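Local atomic coordinates of EvdO2 (Micromonospora carbonacea, PDB entry 4XAB), a protein that probably acts as a non-haem iron, 2-oxoglutarate-dependent oxygenase that performs an oxidative cyclization in the biosynthesis of orthosomycin antibiotics. Residues D43-R48 with K80-L85; R48-T51 with E55-Y58; E84-P89 with R227-V232. All blocks are in the same frame, centred on the assembly; numbering follows the deposited sequence.

Contact 1: D43-R48 with K80-L85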
loop_
_atom_site.group_PDB
_atom_site.type_symbol
_atom_site.label_atom_id
_atom_site.label_comp_id
_atom_site.label_asym_id
_atom_site.label_seq_id
_atom_site.Cartn_x
_atom_site.Cartn_y
_atom_site.Cartn_z
ATOM N N ASP A 43 5.522 -16.449 5.333
ATOM C CA ASP A 43 6.605 -17.182 6.003
ATOM C C ASP A 43 7.599 -17.757 4.990
ATOM O O ASP A 43 8.800 -17.885 5.269
ATOM C CB ASP A 43 6.042 -18.318 6.868
ATOM C CG ASP A 43 5.480 -17.829 8.197
ATOM O OD1 ASP A 43 5.765 -16.676 8.590
ATOM O OD2 ASP A 43 4.766 -18.613 8.860
ATOM N N ARG A 44 7.079 -18.113 3.818
ATOM C CA ARG A 44 7.895 -18.694 2.760
ATOM C C ARG A 44 8.401 -17.642 1.774
ATOM O O ARG A 44 9.506 -17.769 1.247
ATOM C CB ARG A 44 7.110 -19.781 2.020
ATOM C CG ARG A 44 7.912 -20.485 0.931
ATOM C CD ARG A 44 9.244 -21.021 1.459
ATOM N NE ARG A 44 9.153 -22.420 1.864
ATOM C CZ ARG A 44 9.302 -23.447 1.033
ATOM N NH1 ARG A 44 9.546 -23.227 -0.252
ATOM N NH2 ARG A 44 9.204 -24.693 1.484
ATOM N N LEU A 45 7.604 -16.602 1.533
ATOM C CA LEU A 45 8.005 -15.514 0.637
ATOM C C LEU A 45 9.130 -14.681 1.231
ATOM O O LEU A 45 10.031 -14.227 0.520
ATOM C CB LEU A 45 6.823 -14.594 0.333
ATOM C CG LEU A 45 5.821 -14.985 -0.748
ATOM C CD1 LEU A 45 4.693 -13.963 -0.785
ATOM C CD2 LEU A 45 6.518 -15.089 -2.099
ATOM N N PHE A 46 9.057 -14.476 2.543
ATOM C CA PHE A 46 9.979 -13.603 3.248
ATOM C C PHE A 46 10.825 -14.393 4.235
ATOM O O PHE A 46 10.560 -14.392 5.438
ATOM C CB PHE A 46 9.220 -12.509 3.993
ATOM C CG PHE A 46 8.613 -11.474 3.093
ATOM C CD1 PHE A 46 9.388 -10.437 2.593
ATOM C CD2 PHE A 46 7.267 -11.525 2.760
ATOM C CE1 PHE A 46 8.832 -9.472 1.766
ATOM C CE2 PHE A 46 6.709 -10.560 1.933
ATOM C CZ PHE A 46 7.495 -9.539 1.436
ATOM N N VAL A 47 11.850 -15.054 3.726
ATOM C CA VAL A 47 12.693 -15.868 4.585
ATOM C C VAL A 47 13.731 -15.016 5.284
ATOM O O VAL A 47 14.545 -14.368 4.630
ATOM C CB VAL A 47 13.402 -16.967 3.796
ATOM C CG1 VAL A 47 14.345 -17.727 4.708
ATOM C CG2 VAL A 47 12.374 -17.901 3.186
ATOM N N ARG A 48 13.699 -15.006 6.614
ATOM C CA ARG A 48 14.753 -14.341 7.359
ATOM C C ARG A 48 15.952 -15.284 7.427
ATOM O O ARG A 48 15.847 -16.397 7.926
ATOM C CB ARG A 48 14.279 -13.937 8.758
ATOM C CG ARG A 48 14.874 -12.625 9.208
ATOM C CD ARG A 48 15.491 -12.733 10.569
ATOM N NE ARG A 48 14.534 -12.439 11.625
ATOM C CZ ARG A 48 14.664 -11.427 12.475
ATOM N NH1 ARG A 48 15.718 -10.622 12.389
ATOM N NH2 ARG A 48 13.748 -11.226 13.415
ATOM N N LYS A 80 3.172 -13.838 -8.787
ATOM C CA LYS A 80 4.037 -14.596 -9.691
ATOM C C LYS A 80 4.556 -15.857 -9.003
ATOM O O LYS A 80 4.647 -16.921 -9.614
ATOM C CB LYS A 80 5.222 -13.753 -10.162
ATOM C CG LYS A 80 4.874 -12.576 -11.051
ATOM C CD LYS A 80 6.144 -11.814 -11.428
ATOM C CE LYS A 80 5.847 -10.598 -12.292
ATOM N NZ LYS A 80 7.070 -9.769 -12.505
ATOM N N TYR A 81 4.899 -15.721 -7.725
ATOM C CA TYR A 81 5.455 -16.824 -6.954
ATOM C C TYR A 81 4.354 -17.621 -6.270
ATOM O O TYR A 81 4.463 -18.833 -6.100
ATOM C CB TYR A 81 6.453 -16.297 -5.920
ATOM C CG TYR A 81 7.507 -15.389 -6.511
ATOM C CD1 TYR A 81 8.540 -15.903 -7.288
ATOM C CD2 TYR A 81 7.467 -14.018 -6.299
ATOM C CE1 TYR A 81 9.502 -15.074 -7.836
ATOM C CE2 TYR A 81 8.426 -13.183 -6.840
ATOM C CZ TYR A 81 9.442 -13.714 -7.608
ATOM O OH TYR A 81 10.396 -12.879 -8.145
ATOM N N VAL A 82 3.296 -16.928 -5.865
ATOM C CA VAL A 82 2.149 -17.577 -5.249
ATOM C C VAL A 82 0.905 -17.249 -6.065
ATOM O O VAL A 82 0.160 -16.325 -5.729
ATOM C CB VAL A 82 1.958 -17.141 -3.780
ATOM C CG1 VAL A 82 0.857 -17.955 -3.113
ATOM C CG2 VAL A 82 3.259 -17.282 -3.012
ATOM N N PRO A 83 0.675 -18.013 -7.144
ATOM C CA PRO A 83 -0.443 -17.771 -8.060
ATOM C C PRO A 83 -1.768 -18.226 -7.465
ATOM O O PRO A 83 -2.821 -18.067 -8.085
ATOM C CB PRO A 83 -0.073 -18.593 -9.298
ATOM C CG PRO A 83 0.957 -19.598 -8.835
ATOM C CD PRO A 83 1.342 -19.297 -7.416
ATOM N N GLU A 84 -1.705 -18.783 -6.262
ATOM C CA GLU A 84 -2.899 -19.122 -5.509
ATOM C C GLU A 84 -3.557 -17.845 -4.994
ATOM O O GLU A 84 -4.713 -17.856 -4.575
ATOM C CB GLU A 84 -2.548 -20.054 -4.348
ATOM N N LEU A 85 -2.813 -16.744 -5.044
ATOM C CA LEU A 85 -3.260 -15.466 -4.494
ATOM C C LEU A 85 -4.461 -14.863 -5.225
ATOM O O LEU A 85 -5.454 -14.512 -4.595
ATOM C CB LEU A 85 -2.107 -14.458 -4.500
ATOM C CG LEU A 85 -1.075 -14.557 -3.374
ATOM C CD1 LEU A 85 0.068 -13.587 -3.603
ATOM C CD2 LEU A 85 -1.730 -14.291 -2.031
#

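Contact 2: R48-T51 with E55-Y58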
loop_
_atom_site.group_PDB
_atom_site.type_symbol
_atom_site.label_atom_id
_atom_site.label_comp_id
_atom_site.label_asym_id
_atom_site.label_seq_id
_atom_site.Cartn_x
_atom_site.Cartn_y
_atom_site.Cartn_z
ATOM N N ARG A 48 13.699 -15.006 6.614
ATOM C CA ARG A 48 14.753 -14.341 7.359
ATOM C C ARG A 48 15.952 -15.284 7.427
ATOM O O ARG A 48 15.847 -16.397 7.926
ATOM C CB ARG A 48 14.279 -13.937 8.758
ATOM C CG ARG A 48 14.874 -12.625 9.208
ATOM C CD ARG A 48 15.491 -12.733 10.569
ATOM N NE ARG A 48 14.534 -12.439 11.625
ATOM C CZ ARG A 48 14.664 -11.427 12.475
ATOM N NH1 ARG A 48 15.718 -10.622 12.389
ATOM N NH2 ARG A 48 13.748 -11.226 13.415
ATOM N N ARG A 49 17.082 -14.843 6.887
ATOM C CA ARG A 49 18.224 -15.720 6.679
ATOM C C ARG A 49 19.413 -15.238 7.498
ATOM O O ARG A 49 19.667 -14.036 7.570
ATOM C CB ARG A 49 18.585 -15.776 5.184
ATOM C CG ARG A 49 19.854 -16.559 4.855
ATOM C CD ARG A 49 19.984 -16.769 3.346
ATOM N NE ARG A 49 21.251 -17.385 2.965
ATOM C CZ ARG A 49 21.535 -17.785 1.728
ATOM N NH1 ARG A 49 20.633 -17.637 0.768
ATOM N NH2 ARG A 49 22.712 -18.337 1.451
ATOM N N ALA A 50 20.136 -16.174 8.108
ATOM C CA ALA A 50 21.311 -15.845 8.911
ATOM C C ALA A 50 22.598 -15.861 8.109
ATOM O O ALA A 50 22.693 -16.521 7.085
ATOM C CB ALA A 50 21.452 -16.814 10.077
ATOM N N THR A 51 23.595 -15.164 8.646
ATOM C CA THR A 51 24.967 -15.180 8.150
ATOM C C THR A 51 25.892 -15.608 9.287
ATOM O O THR A 51 25.470 -15.636 10.446
ATOM C CB THR A 51 25.394 -13.806 7.645
ATOM O OG1 THR A 51 25.579 -12.936 8.768
ATOM C CG2 THR A 51 24.346 -13.231 6.711
ATOM N N GLU A 55 24.675 -10.149 10.642
ATOM C CA GLU A 55 23.319 -9.611 10.601
ATOM C C GLU A 55 22.419 -10.428 9.682
ATOM O O GLU A 55 22.819 -10.802 8.580
ATOM C CB GLU A 55 23.334 -8.151 10.146
ATOM C CG GLU A 55 23.753 -7.175 11.227
ATOM C CD GLU A 55 22.754 -7.104 12.364
ATOM O OE1 GLU A 55 23.063 -7.610 13.463
ATOM O OE2 GLU A 55 21.658 -6.540 12.159
ATOM N N ASP A 56 21.203 -10.706 10.142
ATOM C CA ASP A 56 20.233 -11.421 9.321
ATOM C C ASP A 56 19.792 -10.522 8.192
ATOM O O ASP A 56 19.891 -9.298 8.289
ATOM C CB ASP A 56 19.000 -11.850 10.115
ATOM C CG ASP A 56 19.323 -12.769 11.267
ATOM O OD1 ASP A 56 20.402 -13.396 11.270
ATOM O OD2 ASP A 56 18.475 -12.856 12.178
ATOM N N PHE A 57 19.290 -11.134 7.128
ATOM C CA PHE A 57 18.704 -10.380 6.033
ATOM C C PHE A 57 17.539 -11.177 5.484
ATOM O O PHE A 57 17.508 -12.401 5.606
ATOM C CB PHE A 57 19.738 -10.080 4.942
ATOM C CG PHE A 57 20.287 -11.303 4.248
ATOM C CD1 PHE A 57 19.763 -11.718 3.034
ATOM C CD2 PHE A 57 21.338 -12.020 4.799
ATOM C CE1 PHE A 57 20.274 -12.835 2.389
ATOM C CE2 PHE A 57 21.851 -13.132 4.158
ATOM C CZ PHE A 57 21.318 -13.539 2.952
ATOM N N TYR A 58 16.567 -10.487 4.903
ATOM C CA TYR A 58 15.470 -11.177 4.253
ATOM C C TYR A 58 15.912 -11.561 2.855
ATOM O O TYR A 58 16.470 -10.747 2.121
ATOM C CB TYR A 58 14.208 -10.312 4.238
ATOM C CG TYR A 58 13.521 -10.314 5.581
ATOM C CD1 TYR A 58 12.627 -11.320 5.918
ATOM C CD2 TYR A 58 13.803 -9.342 6.532
ATOM C CE1 TYR A 58 12.008 -11.342 7.153
ATOM C CE2 TYR A 58 13.186 -9.362 7.777
ATOM C CZ TYR A 58 12.290 -10.360 8.078
ATOM O OH TYR A 58 11.673 -10.388 9.314
HETATM O O HOH W 1 22.928 -13.367 10.746
#

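Contact 3: E84-P89 with R227-V232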
loop_
_atom_site.group_PDB
_atom_site.type_symbol
_atom_site.label_atom_id
_atom_site.label_comp_id
_atom_site.label_asym_id
_atom_site.label_seq_id
_atom_site.Cartn_x
_atom_site.Cartn_y
_atom_site.Cartn_z
ATOM N N GLU A 84 -1.705 -18.783 -6.262
ATOM C CA GLU A 84 -2.899 -19.122 -5.509
ATOM C C GLU A 84 -3.557 -17.845 -4.994
ATOM O O GLU A 84 -4.713 -17.856 -4.575
ATOM C CB GLU A 84 -2.548 -20.054 -4.348
ATOM N N LEU A 85 -2.813 -16.744 -5.044
ATOM C CA LEU A 85 -3.260 -15.466 -4.494
ATOM C C LEU A 85 -4.461 -14.863 -5.225
ATOM O O LEU A 85 -5.454 -14.512 -4.595
ATOM C CB LEU A 85 -2.107 -14.458 -4.500
ATOM C CG LEU A 85 -1.075 -14.557 -3.374
ATOM C CD1 LEU A 85 0.068 -13.587 -3.603
ATOM C CD2 LEU A 85 -1.730 -14.291 -2.031
ATOM N N LEU A 86 -4.374 -14.734 -6.545
ATOM C CA LEU A 86 -5.416 -14.030 -7.295
ATOM C C LEU A 86 -6.599 -14.932 -7.655
ATOM O O LEU A 86 -7.517 -14.519 -8.362
ATOM C CB LEU A 86 -4.834 -13.400 -8.565
ATOM C CG LEU A 86 -3.743 -12.332 -8.398
ATOM C CD1 LEU A 86 -3.555 -11.538 -9.682
ATOM C CD2 LEU A 86 -4.032 -11.398 -7.236
ATOM N N ASP A 87 -6.580 -16.166 -7.168
ATOM C CA ASP A 87 -7.742 -17.032 -7.288
ATOM C C ASP A 87 -8.729 -16.717 -6.171
ATOM O O ASP A 87 -9.932 -16.948 -6.300
ATOM N N SER A 88 -8.199 -16.156 -5.088
ATOM C CA SER A 88 -8.843 -16.185 -3.778
ATOM C C SER A 88 -10.166 -15.433 -3.656
ATOM O O SER A 88 -10.419 -14.472 -4.379
ATOM C CB SER A 88 -7.881 -15.626 -2.736
ATOM O OG SER A 88 -7.731 -14.226 -2.897
ATOM N N PRO A 89 -11.014 -15.869 -2.714
ATOM C CA PRO A 89 -12.194 -15.072 -2.369
ATOM C C PRO A 89 -11.822 -13.672 -1.882
ATOM O O PRO A 89 -12.617 -12.749 -2.066
ATOM C CB PRO A 89 -12.855 -15.889 -1.249
ATOM C CG PRO A 89 -12.438 -17.305 -1.535
ATOM C CD PRO A 89 -11.024 -17.189 -2.057
ATOM N N ARG A 227 3.226 -7.279 8.482
ATOM C CA ARG A 227 3.056 -7.651 7.078
ATOM C C ARG A 227 1.779 -7.092 6.482
ATOM O O ARG A 227 0.738 -7.059 7.128
ATOM C CB ARG A 227 3.069 -9.176 6.944
ATOM C CG ARG A 227 4.359 -9.803 7.462
ATOM C CD ARG A 227 4.164 -11.259 7.863
ATOM N NE ARG A 227 3.346 -11.419 9.065
ATOM C CZ ARG A 227 3.097 -12.598 9.636
ATOM N NH1 ARG A 227 3.600 -13.707 9.106
ATOM N NH2 ARG A 227 2.345 -12.672 10.730
ATOM N N ALA A 228 1.861 -6.649 5.232
ATOM C CA ALA A 228 0.683 -6.157 4.534
ATOM C C ALA A 228 0.659 -6.757 3.148
ATOM O O ALA A 228 1.708 -6.998 2.548
ATOM C CB ALA A 228 0.685 -4.626 4.461
ATOM N N TYR A 229 -0.542 -7.022 2.650
ATOM C CA TYR A 229 -0.729 -7.480 1.287
ATOM C C TYR A 229 -1.552 -6.415 0.590
ATOM O O TYR A 229 -2.663 -6.097 1.021
ATOM C CB TYR A 229 -1.423 -8.836 1.241
ATOM C CG TYR A 229 -1.755 -9.328 -0.149
ATOM C CD1 TYR A 229 -0.752 -9.577 -1.078
ATOM C CD2 TYR A 229 -3.069 -9.572 -0.527
ATOM C CE1 TYR A 229 -1.049 -10.040 -2.343
ATOM C CE2 TYR A 229 -3.375 -10.039 -1.794
ATOM C CZ TYR A 229 -2.363 -10.272 -2.695
ATOM O OH TYR A 229 -2.651 -10.734 -3.958
ATOM N N VAL A 230 -0.988 -5.836 -0.460
ATOM C CA VAL A 230 -1.604 -4.687 -1.096
ATOM C C VAL A 230 -2.122 -5.088 -2.465
ATOM O O VAL A 230 -1.401 -5.694 -3.255
ATOM C CB VAL A 230 -0.606 -3.507 -1.247
ATOM C CG1 VAL A 230 -1.308 -2.308 -1.845
ATOM C CG2 VAL A 230 0.004 -3.138 0.106
ATOM N N LEU A 231 -3.379 -4.763 -2.744
ATOM C CA LEU A 231 -3.924 -4.952 -4.079
ATOM C C LEU A 231 -4.210 -3.591 -4.671
ATOM O O LEU A 231 -4.818 -2.738 -4.033
ATOM C CB LEU A 231 -5.192 -5.799 -4.030
ATOM C CG LEU A 231 -4.952 -7.286 -3.798
ATOM C CD1 LEU A 231 -6.267 -7.965 -3.415
ATOM C CD2 LEU A 231 -4.360 -7.908 -5.069
ATOM N N VAL A 232 -3.722 -3.380 -5.886
ATOM C CA VAL A 232 -3.947 -2.144 -6.612
ATOM C C VAL A 232 -4.932 -2.386 -7.747
ATOM O O VAL A 232 -4.792 -3.342 -8.475
ATOM C CB VAL A 232 -2.629 -1.606 -7.168
ATOM C CG1 VAL A 232 -2.884 -0.405 -8.062
ATOM C CG2 VAL A 232 -1.695 -1.275 -6.008
#

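Contact 1: D43-R48 with K80-L85
L45 sets its CG beside the backbone N and anti to its own carbonyl carbon (chi1 -82°), which swings it toward the loop 80-85. Chi2 puts CD1 anti to CA (176°) and leaves CD2 as the branch turned to the loop. V82 answers with CG2, the methyl that lies anti to the carbonyl carbon; chi1 of -173° turns CG1 away from L45 and leaves CG2 to make the contact. The two side chains meet at an angle, with L45 CD2 4.0 Å from V82 CG2. The branch carbon L45 CG lies almost as near, 4.1 Å from the same V82 methyl.

The other partner of L45 CD2 is Y81, where it reaches CB at 4.0 Å. The one methyl thus touches both the stem of Y81 and the methyl of V82. L45 CD2 stands oblique to the tyrosine ring. All of this is van der Waals contact between apolar groups, and the two backbones stay well apart.

The loop has a bond of its own. V82 to L85 form a type I beta turn, closed by L85 N to V82 O at 3.1 Å. Around the contact, L45 and Y81 also touch I75 of strand 74-76, and V82 touches W37 of helix 32-45. This is plain surface packing of the last turn of a helix against a connecting loop, on the outside of a double-stranded beta-helix fold.

Contact 2: R48-T51 with E55-Y58
R48 lays its aliphatic stem over one face of the Y58 ring. Its CG stands 3.8 Å from the ring centroid, 20° off the normal, a CH-pi contact. The chain bends at chi2 and chi3, which brings the guanidinium round to D56. There R48 NH1 and D56 OD2 make a long, weak salt bridge of 3.6 Å, with the two flat groups nearly perpendicular (86°).

R49 lies on the face it shares with F57, the one away from R48 and Y58. It runs extended alongside F57, with CD 3.5 Å from F57 CZ. R49 NH1 makes a salt bridge with D59, the residue after strand 57-58. T51 CG2 comes in at the edge of the F57 ring, 3.6 Å from CE2.

Between the strands, R49 N bonds to F57 O at 2.8 Å and F57 N returns to R49 O at 3.0 Å. A water joins the two arms of the hairpin beyond the strands: it accepts from T51 N and donates to D56 OD1, the latter at 2.6 Å. R49 with F57 is thus the hydrogen-bonded pair and R48 with Y58 the non-hydrogen-bonded pair of a short antiparallel beta hairpin at the protein surface.

Contact 3: E84-P89 with R227-V232
L85 O is held by two donors from S88. The hydroxyl OG gives the shorter bond, 2.9 Å, and S88 N adds a second at 3.2 Å. The OG donor lies almost straight out from the carbonyl, with a C=O...OG angle of 168°. S88 is the N-cap of helix 89-102, and its OG also bonds to F91 N. This ties the loop to the start of the helix. The helix packs on the double-stranded beta-helix (cupin) core, to which strand 226-234 belongs.

Strand 226-234 offers two side chains to the loop, Y229 and L231. In Y229, CG stands anti to the backbone N (chi1 175°), and the ring reaches out to the leucines. L85 comes from the opposite direction. Its CD1 lies 3.9 Å from Y229 CE1, oblique to the ring, and its CB 3.8 Å from the tyrosine OH. L86 crosses the end of Y229 at a slant.

Helix residue H90 touches both Y229 and L231, and Y42 of helix 32-45 also packs on Y229. The contact is therefore part of a buried layer between the sheet and its helices. The nickel ion is about 13 Å from the side chain of L231, so this packing is not part of the metal site. One methyl of L86 serves both strand residues: CD2 is 3.6 Å from Y229 OH and 4.1 Å from L231 CD2.

Overall arrangement
Contact 3 is the buried one, while contacts 1 and 2 lie at the surface. Contacts 1 and 3 share E84 and L85: one loop meets the end of helix 32-45 through Y81 and V82, and strand 226-234 through L85 and L86. A long, weak ion pair between D43 and R227 also links them. Contacts 1 and 2 share R48, the first residue of strand 48-49, just after helix 32-45. Their centres are about 17 Å apart, and Y58 packs on the F46 and V47 backbone between them. Contacts 1 and 3 join their segments by apolar packing. Contact 2, farthest from the chain centre, adds backbone bonds, a salt bridge and water.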